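Local coordinates for protein alkaline phosphatase D (Bacillus subtilis, PDB 2YEQ) that hydrolyses phosphate esters, acting as an alkaline phosphatase and phosphodiesterase through an active site that contains iron and calcium, at residues P115-F121 with Y442-T448; R282-N287 with M349-Y355; W452-V458 with S470-V476. The contacts are given in a common frame with arbitrary orientation. Residues are numbered along the deposited sequence.

Interactions 1 and 3 are consecutive pairings in one mixed sheet: strand 440-448 of interaction 1 leads directly into strand 451-459 of interaction 3, and their centres lie about 10 Å apart. They touch through the salt bridge Arg444 NH2 to Asp455 OD2 (2.8 Å) and through packing of Phe119 CZ on Trp452 CZ2 (3.5 Å). Interaction 2 joins two loops, with its centre about 30 Å from that of interaction 1 and 29 Å from that of interaction 3, and touches neither. In it the side chain of Asp350 lies about 5 Å from a bound calcium and about 6 Å from a bound phosphate. Strand 117-122 of interaction 1 ends just before the iron ligand Cys124.

Interaction 1: residues P115-F121 with Y442-T448; sequences PQMTFAF and YVRCTVT
Phe121 (chi1 p) lays one face of its ring over Val443, whose CB is 3.8 Å from the ring centroid, a CH-pi contact, and turns its edge to Cys445 SG, with CE2 3.8 Å from that sulfur. Phe119, also p, repeats the face contact one hydrogen-bonded pair along: Cys445 CB (chi1 m) sits 3.8 Å from its centroid, 20° off the ring normal. Both p rotamers swing the rings back across strand 442-448. Strands 117-121 and 442-448 are extended and antiparallel, with axes 4.6 Å apart at 164°. Hydrogen-bonded pairs are Met117-Val447 (N to O 3.0 Å, O to N 2.8 Å), Phe119-Cys445 (N to O 2.9 Å, O to N 2.7 Å) and Phe121-Val443 (N to O 2.9 Å, O to N 3.3 Å). Between them lie the non-hydrogen-bonded pairs Thr118-Thr446 (CA-CA 4.4 Å) and Ala120-Arg444 (4.2 Å), whose side chains occupy the face away from the phenylalanines. There Thr118 OG1 lies 3.9 Å from Thr446 CG2, and Arg444 is salt-bridged to Asp455 and Glu141. This apolar face and polar face fit one sheet of a calcineurin-like metallophosphatase sandwich. Strand 145-148 runs parallel on the far side of strand 117-122, strand 451-459 pairs with 440-448, and Leu377 of strand 374-378, in the other sheet, packs against Phe119 and Phe121.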
loop_
_atom_site.group_PDB
_atom_site.type_symbol
_atom_site.label_atom_id
_atom_site.label_comp_id
_atom_site.label_asym_id
_atom_site.label_seq_id
_atom_site.Cartn_x
_atom_site.Cartn_y
_atom_site.Cartn_z
ATOM N N PRO A 115 -2.746 -7.537 24.247
ATOM C CA PRO A 115 -1.394 -7.132 24.642
ATOM C C PRO A 115 -0.425 -6.833 23.509
ATOM O O PRO A 115 0.576 -6.153 23.735
ATOM C CB PRO A 115 -0.865 -8.373 25.388
ATOM C CG PRO A 115 -1.577 -9.495 24.783
ATOM C CD PRO A 115 -2.971 -8.966 24.516
ATOM N N GLN A 116 -0.681 -7.357 22.308
ATOM C CA GLN A 116 0.278 -7.218 21.214
ATOM C C GLN A 116 -0.388 -7.412 19.842
ATOM O O GLN A 116 -1.418 -8.085 19.722
ATOM C CB GLN A 116 1.421 -8.209 21.385
ATOM C CG GLN A 116 2.603 -7.998 20.460
ATOM C CD GLN A 116 3.776 -8.924 20.778
ATOM O OE1 GLN A 116 4.540 -8.674 21.697
ATOM N NE2 GLN A 116 3.939 -9.973 19.986
ATOM N N MET A 117 0.202 -6.774 18.837
ATOM C CA MET A 117 -0.221 -6.904 17.449
ATOM C C MET A 117 1.039 -6.861 16.617
ATOM O O MET A 117 1.944 -6.059 16.893
ATOM C CB MET A 117 -1.121 -5.721 17.066
ATOM C CG MET A 117 -1.557 -5.727 15.617
ATOM S SD MET A 117 -2.494 -4.271 15.186
ATOM C CE MET A 117 -3.184 -4.814 13.598
ATOM N N THR A 118 1.116 -7.713 15.600
ATOM C CA THR A 118 2.222 -7.663 14.656
ATOM C C THR A 118 1.651 -7.626 13.233
ATOM O O THR A 118 0.755 -8.401 12.905
ATOM C CB THR A 118 3.163 -8.891 14.801
ATOM O OG1 THR A 118 3.590 -8.997 16.168
ATOM C CG2 THR A 118 4.389 -8.761 13.908
ATOM N N PHE A 119 2.172 -6.730 12.406
ATOM C CA PHE A 119 1.687 -6.609 11.022
ATOM C C PHE A 119 2.847 -6.165 10.172
ATOM O O PHE A 119 3.902 -5.817 10.707
ATOM C CB PHE A 119 0.455 -5.698 10.929
ATOM C CG PHE A 119 0.711 -4.235 11.233
ATOM C CD1 PHE A 119 1.159 -3.384 10.247
ATOM C CD2 PHE A 119 0.461 -3.709 12.494
ATOM C CE1 PHE A 119 1.380 -2.019 10.504
ATOM C CE2 PHE A 119 0.666 -2.348 12.756
ATOM C CZ PHE A 119 1.130 -1.507 11.737
ATOM N N ALA A 120 2.691 -6.255 8.854
ATOM C CA ALA A 120 3.679 -5.759 7.932
ATOM C C ALA A 120 2.954 -4.776 7.008
ATOM O O ALA A 120 1.725 -4.873 6.847
ATOM C CB ALA A 120 4.292 -6.881 7.096
ATOM N N PHE A 121 3.709 -3.846 6.437
ATOM C CA PHE A 121 3.159 -3.002 5.360
ATOM C C PHE A 121 4.109 -2.903 4.196
ATOM O O PHE A 121 5.341 -2.944 4.339
ATOM C CB PHE A 121 2.633 -1.642 5.866
ATOM C CG PHE A 121 3.670 -0.693 6.346
ATOM C CD1 PHE A 121 4.242 0.219 5.481
ATOM C CD2 PHE A 121 4.011 -0.638 7.700
ATOM C CE1 PHE A 121 5.149 1.160 5.920
ATOM C CE2 PHE A 121 4.929 0.313 8.164
ATOM C CZ PHE A 121 5.512 1.196 7.273
ATOM N N TYR A 442 10.211 -4.429 3.042
ATOM C CA TYR A 442 8.950 -4.067 3.664
ATOM C C TYR A 442 9.217 -3.773 5.131
ATOM O O TYR A 442 10.350 -3.868 5.579
ATOM C CB TYR A 442 7.908 -5.190 3.535
ATOM C CG TYR A 442 8.307 -6.520 4.154
ATOM C CD1 TYR A 442 8.037 -6.812 5.495
ATOM C CD2 TYR A 442 8.938 -7.477 3.396
ATOM C CE1 TYR A 442 8.408 -8.037 6.054
ATOM C CE2 TYR A 442 9.311 -8.686 3.921
ATOM C CZ TYR A 442 9.063 -8.962 5.253
ATOM O OH TYR A 442 9.435 -10.191 5.737
ATOM N N VAL A 443 8.195 -3.343 5.843
ATOM C CA VAL A 443 8.317 -2.913 7.237
ATOM C C VAL A 443 7.426 -3.785 8.087
ATOM O O VAL A 443 6.284 -4.086 7.728
ATOM C CB VAL A 443 7.961 -1.406 7.422
ATOM C CG1 VAL A 443 8.109 -0.997 8.862
ATOM C CG2 VAL A 443 8.816 -0.541 6.503
ATOM N N ARG A 444 7.984 -4.291 9.191
ATOM C CA ARG A 444 7.220 -5.098 10.137
ATOM C C ARG A 444 7.027 -4.339 11.449
ATOM O O ARG A 444 7.999 -3.890 12.057
ATOM C CB ARG A 444 7.979 -6.410 10.421
ATOM C CG ARG A 444 7.263 -7.346 11.371
ATOM C CD ARG A 444 8.093 -8.623 11.612
ATOM N NE ARG A 444 9.326 -8.327 12.311
ATOM C CZ ARG A 444 10.439 -9.067 12.302
ATOM N NH1 ARG A 444 10.523 -10.204 11.624
ATOM N NH2 ARG A 444 11.491 -8.663 12.997
ATOM N N CYS A 445 5.788 -4.203 11.890
ATOM C CA CYS A 445 5.495 -3.450 13.094
ATOM C C CYS A 445 4.999 -4.384 14.211
ATOM O O CYS A 445 4.154 -5.241 13.980
ATOM C CB CYS A 445 4.477 -2.347 12.809
ATOM S SG CYS A 445 5.205 -1.009 11.767
ATOM N N THR A 446 5.518 -4.173 15.425
ATOM C CA THR A 446 5.059 -4.890 16.618
ATOM C C THR A 446 4.603 -3.887 17.642
ATOM O O THR A 446 5.355 -3.010 18.044
ATOM C CB THR A 446 6.180 -5.748 17.216
ATOM O OG1 THR A 446 6.699 -6.621 16.206
ATOM C CG2 THR A 446 5.648 -6.574 18.381
ATOM N N VAL A 447 3.347 -3.973 18.017
ATOM C CA VAL A 447 2.718 -2.946 18.797
ATOM C C VAL A 447 2.261 -3.498 20.128
ATOM O O VAL A 447 1.578 -4.516 20.169
ATOM C CB VAL A 447 1.488 -2.388 18.068
ATOM C CG1 VAL A 447 0.852 -1.226 18.875
ATOM C CG2 VAL A 447 1.892 -1.955 16.634
ATOM N N THR A 448 2.602 -2.782 21.197
ATOM C CA THR A 448 2.100 -3.048 22.535
ATOM C C THR A 448 1.548 -1.736 23.073
ATOM O O THR A 448 1.825 -0.689 22.507
ATOM C CB THR A 448 3.256 -3.579 23.455
ATOM O OG1 THR A 448 4.291 -2.598 23.547
ATOM C CG2 THR A 448 3.864 -4.857 22.863
#

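Interaction 2: residues R282-N287 with M349-Y355; sequences RDDQAN and MDSWDGY. With NA (sodium ion), chain B; PE5 (3,6,9,12,15,18,21,24-octaoxahexacosan-1-ol), chain E; EDO (1,2-ethanediol), chain L.
Residues 282-286 run in a polyproline II-like conformation (phi -62 to -77°, psi 136 to 162°) before Asn287 turns left-handed (59/36); they lie against a loop that closes in the 3-10 turn 352-354, with Gln285 and Met349 CA atoms 5.7 Å apart. Arg282, chi1 p, puts NH1 2.9 Å from Asp350 OD1 in a salt bridge and 3.0 Å from Tyr355 OH, while NH2 donates to Asp350 O at 3.1 Å; NE is satisfied by Thr278 O. Tyr355 OH in turn donates to Asp283 O (2.6 Å). Gln285 NE2 gives an almost linear bond to Asp350 OD1 (2.8 Å) and another to Asn216 O; Arg279 adds a second salt bridge at OD1. This network ties together two loops of the PhoD catalytic domain; Asn216 belongs to a second calcium site, which shares Asp210 with the iron-calcium centre, and Tyr355 is the N-cap residue of helix 356-368. The other end of the Gln285 amide, OE1, binds sodium at 2.4 Å with Asp284 OD1 at 2.2 Å and four waters at 2.3 Å. A further water accepts from Ala286 N (2.9 Å) and donates to Met349 O (2.7 Å) and Gly354 O (2.8 Å). Met349, chi1 m, packs SD 4.2 Å from Ala286 CB.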
loop_
_atom_site.group_PDB
_atom_site.type_symbol
_atom_site.label_atom_id
_atom_site.label_comp_id
_atom_site.label_asym_id
_atom_site.label_seq_id
_atom_site.Cartn_x
_atom_site.Cartn_y
_atom_site.Cartn_z
ATOM N N ARG A 282 -8.162 14.412 -4.041
ATOM C CA ARG A 282 -7.208 15.475 -3.870
ATOM C C ARG A 282 -7.268 16.545 -4.969
ATOM O O ARG A 282 -7.573 16.246 -6.144
ATOM C CB ARG A 282 -5.782 14.941 -3.774
ATOM C CG ARG A 282 -5.256 14.244 -5.018
ATOM C CD ARG A 282 -3.800 14.480 -5.201
ATOM N NE ARG A 282 -3.010 13.600 -4.349
ATOM C CZ ARG A 282 -1.696 13.660 -4.227
ATOM N NH1 ARG A 282 -0.992 14.617 -4.838
ATOM N NH2 ARG A 282 -1.067 12.750 -3.478
ATOM N N ASP A 283 -6.889 17.762 -4.581
ATOM C CA ASP A 283 -6.643 18.824 -5.540
ATOM C C ASP A 283 -5.341 18.573 -6.274
ATOM O O ASP A 283 -4.481 17.808 -5.814
ATOM C CB ASP A 283 -6.610 20.182 -4.844
ATOM C CG ASP A 283 -7.995 20.658 -4.418
ATOM O OD1 ASP A 283 -9.013 20.281 -5.058
ATOM O OD2 ASP A 283 -8.077 21.410 -3.422
ATOM N N ASP A 284 -5.198 19.246 -7.414
ATOM C CA ASP A 284 -4.077 19.080 -8.317
ATOM C C ASP A 284 -2.811 19.503 -7.614
ATOM O O ASP A 284 -2.835 20.425 -6.775
ATOM C CB ASP A 284 -4.306 19.966 -9.556
ATOM C CG ASP A 284 -3.517 19.540 -10.769
ATOM O OD1 ASP A 284 -2.922 18.413 -10.825
ATOM O OD2 ASP A 284 -3.482 20.395 -11.698
ATOM N N GLN A 285 -1.706 18.860 -7.968
ATOM C CA GLN A 285 -0.398 19.280 -7.483
ATOM C C GLN A 285 -0.041 20.716 -7.956
ATOM O O GLN A 285 -0.223 21.071 -9.126
ATOM C CB GLN A 285 0.703 18.322 -7.912
ATOM C CG GLN A 285 0.488 16.860 -7.463
ATOM C CD GLN A 285 -0.251 16.038 -8.493
ATOM O OE1 GLN A 285 -0.884 16.610 -9.406
ATOM N NE2 GLN A 285 -0.193 14.689 -8.372
ATOM N N ALA A 286 0.482 21.508 -7.023
ATOM C CA ALA A 286 0.905 22.878 -7.279
ATOM C C ALA A 286 2.214 22.916 -7.997
ATOM O O ALA A 286 2.995 21.943 -7.969
ATOM C CB ALA A 286 1.031 23.642 -5.953
ATOM N N ASN A 287 2.461 24.052 -8.658
ATOM C CA ASN A 287 3.732 24.363 -9.297
ATOM C C ASN A 287 4.155 23.381 -10.349
ATOM O O ASN A 287 5.368 23.122 -10.515
ATOM C CB ASN A 287 4.877 24.525 -8.265
ATOM C CG ASN A 287 4.536 25.474 -7.112
ATOM O OD1 ASN A 287 4.907 25.230 -5.937
ATOM N ND2 ASN A 287 3.859 26.564 -7.431
ATOM N N MET A 349 5.866 18.193 -4.515
ATOM C CA MET A 349 4.518 18.742 -4.691
ATOM C C MET A 349 3.448 17.662 -4.626
ATOM O O MET A 349 2.270 17.949 -4.407
ATOM C CB MET A 349 4.453 19.535 -6.025
ATOM C CG MET A 349 5.362 20.764 -6.020
ATOM S SD MET A 349 4.722 21.987 -4.833
ATOM C CE MET A 349 5.923 21.945 -3.491
ATOM N N ASP A 350 3.861 16.408 -4.744
ATOM C CA ASP A 350 2.931 15.259 -4.706
ATOM C C ASP A 350 2.756 14.642 -3.309
ATOM O O ASP A 350 1.854 13.817 -3.087
ATOM C CB ASP A 350 3.412 14.194 -5.687
ATOM C CG ASP A 350 2.376 13.112 -5.936
ATOM O OD1 ASP A 350 1.211 13.422 -6.315
ATOM O OD2 ASP A 350 2.748 11.924 -5.754
ATOM N N SER A 351 3.598 15.082 -2.375
ATOM C CA SER A 351 3.574 14.645 -0.970
ATOM C C SER A 351 2.817 15.637 -0.091
ATOM O O SER A 351 2.282 16.624 -0.593
ATOM C CB SER A 351 5.014 14.496 -0.453
ATOM O OG SER A 351 5.731 13.566 -1.252
ATOM N N TRP A 352 2.748 15.377 1.222
ATOM C CA TRP A 352 2.028 16.273 2.121
ATOM C C TRP A 352 2.666 17.689 2.176
ATOM O O TRP A 352 1.938 18.666 2.372
ATOM C CB TRP A 352 1.902 15.712 3.536
ATOM C CG TRP A 352 0.924 14.595 3.708
ATOM C CD1 TRP A 352 1.115 13.287 3.349
ATOM C CD2 TRP A 352 -0.366 14.664 4.271
ATOM N NE1 TRP A 352 0.029 12.552 3.667
ATOM C CE2 TRP A 352 -0.907 13.374 4.223
ATOM C CE3 TRP A 352 -1.141 15.702 4.808
ATOM C CZ2 TRP A 352 -2.155 13.079 4.722
ATOM C CZ3 TRP A 352 -2.356 15.414 5.288
ATOM C CH2 TRP A 352 -2.871 14.112 5.248
ATOM N N ASP A 353 3.972 17.804 1.950
ATOM C CA ASP A 353 4.618 19.115 1.843
ATOM C C ASP A 353 3.999 19.978 0.695
ATOM O O ASP A 353 4.138 21.208 0.704
ATOM C CB ASP A 353 6.103 18.983 1.553
ATOM C CG ASP A 353 6.974 18.738 2.819
ATOM O OD1 ASP A 353 6.617 19.197 3.934
ATOM O OD2 ASP A 353 8.030 18.088 2.643
ATOM N N GLY A 354 3.370 19.315 -0.283
ATOM C CA GLY A 354 2.703 19.979 -1.424
ATOM C C GLY A 354 1.318 20.470 -1.058
ATOM O O GLY A 354 0.684 21.196 -1.835
ATOM N N TYR A 355 0.837 20.011 0.102
ATOM C CA TYR A 355 -0.479 20.307 0.618
ATOM C C TYR A 355 -0.351 20.763 2.084
ATOM O O TYR A 355 -0.993 20.198 2.965
ATOM C CB TYR A 355 -1.406 19.087 0.505
ATOM C CG TYR A 355 -1.620 18.617 -0.946
ATOM C CD1 TYR A 355 -0.605 17.970 -1.642
ATOM C CD2 TYR A 355 -2.825 18.882 -1.622
ATOM C CE1 TYR A 355 -0.769 17.568 -2.961
ATOM C CE2 TYR A 355 -3.018 18.447 -2.946
ATOM C CZ TYR A 355 -1.974 17.809 -3.615
ATOM O OH TYR A 355 -2.089 17.399 -4.917
HETATM NA NA NA B . -1.268 17.205 -11.703
HETATM C C48 PE5 E . 6.598 23.448 7.232
HETATM C C50 PE5 E . 5.708 23.598 5.996
HETATM O O1 PE5 E . 5.981 22.570 5.024
HETATM C C1 PE5 E . 6.650 22.977 3.818
HETATM C C2 PE5 E . 5.682 23.176 2.646
HETATM O O2 PE5 E . 5.335 24.556 2.377
HETATM C C1 EDO L . -4.877 22.815 -6.639
HETATM O O1 EDO L . -3.557 23.161 -7.075
HETATM C C2 EDO L . -5.764 22.490 -7.823
HETATM O O2 EDO L . -6.903 21.761 -7.430
HETATM O O HOH W 1 -0.051 19.168 -11.361
HETATM O O HOH W 2 1.013 20.325 -4.478
HETATM O O HOH W 3 -1.529 17.528 -13.953
HETATM O O HOH W 4 -2.307 15.223 -11.981
HETATM O O HOH W 5 0.705 16.017 -12.017
#

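Interaction 3: residues W452-V458 with S470-V476; sequences WKADYRV and STRASFV. With PE5 (3,6,9,12,15,18,21,24-octaoxahexacosan-1-ol), chain H.
Both segments are antiparallel and, except at Arg472, extended, their axes 4.6 Å apart at closest and their directions 136° apart, a strongly twisted pairing. Ala454 and Phe475 form a hydrogen-bonded pair with both N to O distances 2.9 Å; Val458 and Ser470 form another, with Val458 N to Ser470 O 2.9 Å and Ser470 N to Val458 O 3.0 Å. The register slips between them: Asp455 pairs with Ser474 but Arg457 with Thr471. Tyr456 N bonds to Ala473 O at 2.9 Å, yet Tyr456 O receives Arg472 N at 2.8 Å, so two residues stand opposite one. With Arg472 at phi/psi -66/-39, near helical, this is a beta bulge.

One face carries polar links. Ser474 OG donates to Asp455 OD1 (2.7 Å), Asp455 being in the m rotamer, and Arg457 NH1 donates to Thr471 OG1 (3.0 Å), while the Arg457 NE is salt-bridged to Glu141. Lys453 CD packs 3.8 Å from Val476 CG2, and its NZ donates hydrogen bonds to O1 (2.6 Å) and O5 (3.2 Å) of a bound polyether. On the other face Tyr456 CE1 meets Phe475 CD1 at 4.0 Å, both aromatics in chi1 m. At the bulge, Arg472 CB points toward the partner strand, 3.7 Å from Val458 CG2.

The two strands are the arms of a beta hairpin near one margin of the mixed sheet. Strand 440-448 pairs beyond 451-459, with Asp455 salt-bridged to Arg444, and strand 484-489 borders 470-477 as the outermost strand; Phe435 of strand 433-437, in the other sheet, packs against Tyr456, Phe475 and Ala473.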
loop_
_atom_site.group_PDB
_atom_site.type_symbol
_atom_site.label_atom_id
_atom_site.label_comp_id
_atom_site.label_asym_id
_atom_site.label_seq_id
_atom_site.Cartn_x
_atom_site.Cartn_y
_atom_site.Cartn_z
ATOM N N TRP A 452 5.743 1.103 20.354
ATOM C CA TRP A 452 5.610 0.756 18.933
ATOM C C TRP A 452 6.990 0.466 18.414
ATOM O O TRP A 452 7.867 1.316 18.482
ATOM C CB TRP A 452 5.012 1.917 18.140
ATOM C CG TRP A 452 4.655 1.561 16.706
ATOM C CD1 TRP A 452 5.504 1.255 15.701
ATOM C CD2 TRP A 452 3.340 1.467 16.174
ATOM N NE1 TRP A 452 4.793 0.958 14.547
ATOM C CE2 TRP A 452 3.459 1.104 14.815
ATOM C CE3 TRP A 452 2.071 1.637 16.713
ATOM C CZ2 TRP A 452 2.352 0.915 13.994
ATOM C CZ3 TRP A 452 0.955 1.469 15.872
ATOM C CH2 TRP A 452 1.115 1.100 14.540
ATOM N N LYS A 453 7.186 -0.721 17.867
ATOM C CA LYS A 453 8.444 -1.050 17.229
ATOM C C LYS A 453 8.254 -1.277 15.729
ATOM O O LYS A 453 7.316 -1.971 15.327
ATOM C CB LYS A 453 9.047 -2.309 17.849
ATOM C CG LYS A 453 10.310 -2.771 17.150
ATOM C CD LYS A 453 11.258 -3.532 18.084
ATOM C CE LYS A 453 10.631 -4.739 18.646
ATOM N NZ LYS A 453 11.642 -5.665 19.327
ATOM N N ALA A 454 9.152 -0.697 14.944
ATOM C CA ALA A 454 9.197 -0.860 13.502
ATOM C C ALA A 454 10.519 -1.478 13.136
ATOM O O ALA A 454 11.570 -0.918 13.454
ATOM C CB ALA A 454 9.039 0.510 12.795
ATOM N N ASP A 455 10.468 -2.627 12.462
ATOM C CA ASP A 455 11.630 -3.260 11.861
ATOM C C ASP A 455 11.633 -3.095 10.344
ATOM O O ASP A 455 10.653 -3.460 9.686
ATOM C CB ASP A 455 11.603 -4.770 12.161
ATOM C CG ASP A 455 11.624 -5.094 13.677
ATOM O OD1 ASP A 455 12.245 -4.342 14.453
ATOM O OD2 ASP A 455 11.014 -6.111 14.083
ATOM N N TYR A 456 12.741 -2.611 9.788
ATOM C CA TYR A 456 12.890 -2.456 8.356
ATOM C C TYR A 456 13.546 -3.700 7.794
ATOM O O TYR A 456 14.723 -3.964 8.029
ATOM C CB TYR A 456 13.691 -1.198 8.022
ATOM C CG TYR A 456 12.906 0.067 8.339
ATOM C CD1 TYR A 456 12.811 0.555 9.660
ATOM C CD2 TYR A 456 12.233 0.761 7.338
ATOM C CE1 TYR A 456 12.062 1.714 9.953
ATOM C CE2 TYR A 456 11.495 1.919 7.622
ATOM C CZ TYR A 456 11.405 2.386 8.921
ATOM O OH TYR A 456 10.668 3.537 9.178
ATOM N N ARG A 457 12.761 -4.469 7.048
ATOM C CA ARG A 457 13.181 -5.777 6.558
ATOM C C ARG A 457 13.578 -5.670 5.108
ATOM O O ARG A 457 12.712 -5.475 4.254
ATOM C CB ARG A 457 12.023 -6.763 6.710
ATOM C CG ARG A 457 11.359 -6.760 8.070
ATOM C CD ARG A 457 12.141 -7.644 9.072
ATOM N NE ARG A 457 11.928 -9.061 8.812
ATOM C CZ ARG A 457 12.849 -10.027 8.895
ATOM N NH1 ARG A 457 14.100 -9.777 9.248
ATOM N NH2 ARG A 457 12.498 -11.275 8.632
ATOM N N VAL A 458 14.869 -5.795 4.815
ATOM C CA VAL A 458 15.372 -5.492 3.488
ATOM C C VAL A 458 16.309 -6.551 2.895
ATOM O O VAL A 458 16.759 -7.474 3.591
ATOM C CB VAL A 458 16.068 -4.103 3.505
ATOM C CG1 VAL A 458 15.141 -3.062 4.121
ATOM C CG2 VAL A 458 17.390 -4.165 4.274
ATOM N N SER A 470 17.122 -9.248 5.933
ATOM C CA SER A 470 17.620 -8.918 7.283
ATOM C C SER A 470 16.902 -7.692 7.785
ATOM O O SER A 470 16.379 -6.897 6.999
ATOM C CB SER A 470 19.106 -8.572 7.273
ATOM O OG SER A 470 19.817 -9.339 6.343
ATOM N N THR A 471 16.894 -7.530 9.096
ATOM C CA THR A 471 16.423 -6.305 9.704
ATOM C C THR A 471 17.579 -5.292 9.635
ATOM O O THR A 471 18.605 -5.449 10.309
ATOM C CB THR A 471 15.922 -6.568 11.108
ATOM O OG1 THR A 471 14.834 -7.511 11.041
ATOM C CG2 THR A 471 15.441 -5.285 11.798
ATOM N N ARG A 472 17.448 -4.300 8.754
ATOM C CA ARG A 472 18.453 -3.245 8.612
ATOM C C ARG A 472 18.520 -2.405 9.876
ATOM O O ARG A 472 19.585 -1.952 10.306
ATOM C CB ARG A 472 18.132 -2.305 7.417
ATOM C CG ARG A 472 19.049 -1.073 7.316
ATOM C CD ARG A 472 20.425 -1.508 7.004
ATOM N NE ARG A 472 21.428 -0.459 6.929
ATOM C CZ ARG A 472 21.988 0.153 7.972
ATOM N NH1 ARG A 472 21.605 -0.105 9.220
ATOM N NH2 ARG A 472 22.933 1.048 7.760
ATOM N N ALA A 473 17.363 -2.165 10.451
ATOM C CA ALA A 473 17.282 -1.315 11.582
ATOM C C ALA A 473 15.940 -1.477 12.201
ATOM O O ALA A 473 14.950 -1.840 11.528
ATOM C CB ALA A 473 17.530 0.152 11.181
ATOM N N SER A 474 15.913 -1.201 13.496
ATOM C CA SER A 474 14.717 -1.300 14.286
ATOM C C SER A 474 14.609 -0.061 15.172
ATOM O O SER A 474 15.620 0.378 15.774
ATOM C CB SER A 474 14.757 -2.581 15.125
ATOM O OG SER A 474 13.623 -2.651 15.996
ATOM N N PHE A 475 13.401 0.501 15.248
ATOM C CA PHE A 475 13.130 1.713 16.032
ATOM C C PHE A 475 11.977 1.453 16.930
ATOM O O PHE A 475 11.041 0.733 16.564
ATOM C CB PHE A 475 12.842 2.920 15.110
ATOM C CG PHE A 475 14.025 3.345 14.293
ATOM C CD1 PHE A 475 14.266 2.786 13.053
ATOM C CD2 PHE A 475 14.894 4.305 14.762
ATOM C CE1 PHE A 475 15.364 3.160 12.315
ATOM C CE2 PHE A 475 15.978 4.698 14.018
ATOM C CZ PHE A 475 16.233 4.113 12.807
ATOM N N VAL A 476 12.040 2.005 18.138
ATOM C CA VAL A 476 10.918 1.979 19.036
ATOM C C VAL A 476 10.465 3.401 19.400
ATOM O O VAL A 476 11.288 4.290 19.535
ATOM C CB VAL A 476 11.292 1.211 20.321
ATOM C CG1 VAL A 476 10.198 1.355 21.341
ATOM C CG2 VAL A 476 11.512 -0.240 20.007
HETATM C C48 PE5 H . 10.857 -8.197 16.396
HETATM C C50 PE5 H . 10.710 -8.748 17.806
HETATM O O1 PE5 H . 10.229 -7.714 18.674
HETATM C C1 PE5 H . 9.248 -8.114 19.634
HETATM C C2 PE5 H . 8.541 -6.905 20.250
HETATM O O2 PE5 H . 9.191 -6.504 21.455
HETATM C C3 PE5 H . 8.985 -5.156 21.895
HETATM C C4 PE5 H . 9.988 -4.853 23.008
HETATM O O3 PE5 H . 11.010 -3.935 22.581
HETATM C C5 PE5 H . 12.294 -4.555 22.523
HETATM C C6 PE5 H . 13.411 -3.633 22.086
HETATM O O4 PE5 H . 14.468 -4.419 21.523
HETATM C C7 PE5 H . 14.421 -4.477 20.103
HETATM C C8 PE5 H . 15.296 -5.554 19.508
HETATM O O5 PE5 H . 14.700 -6.017 18.287
HETATM C C9 PE5 H . 15.314 -5.404 17.157
#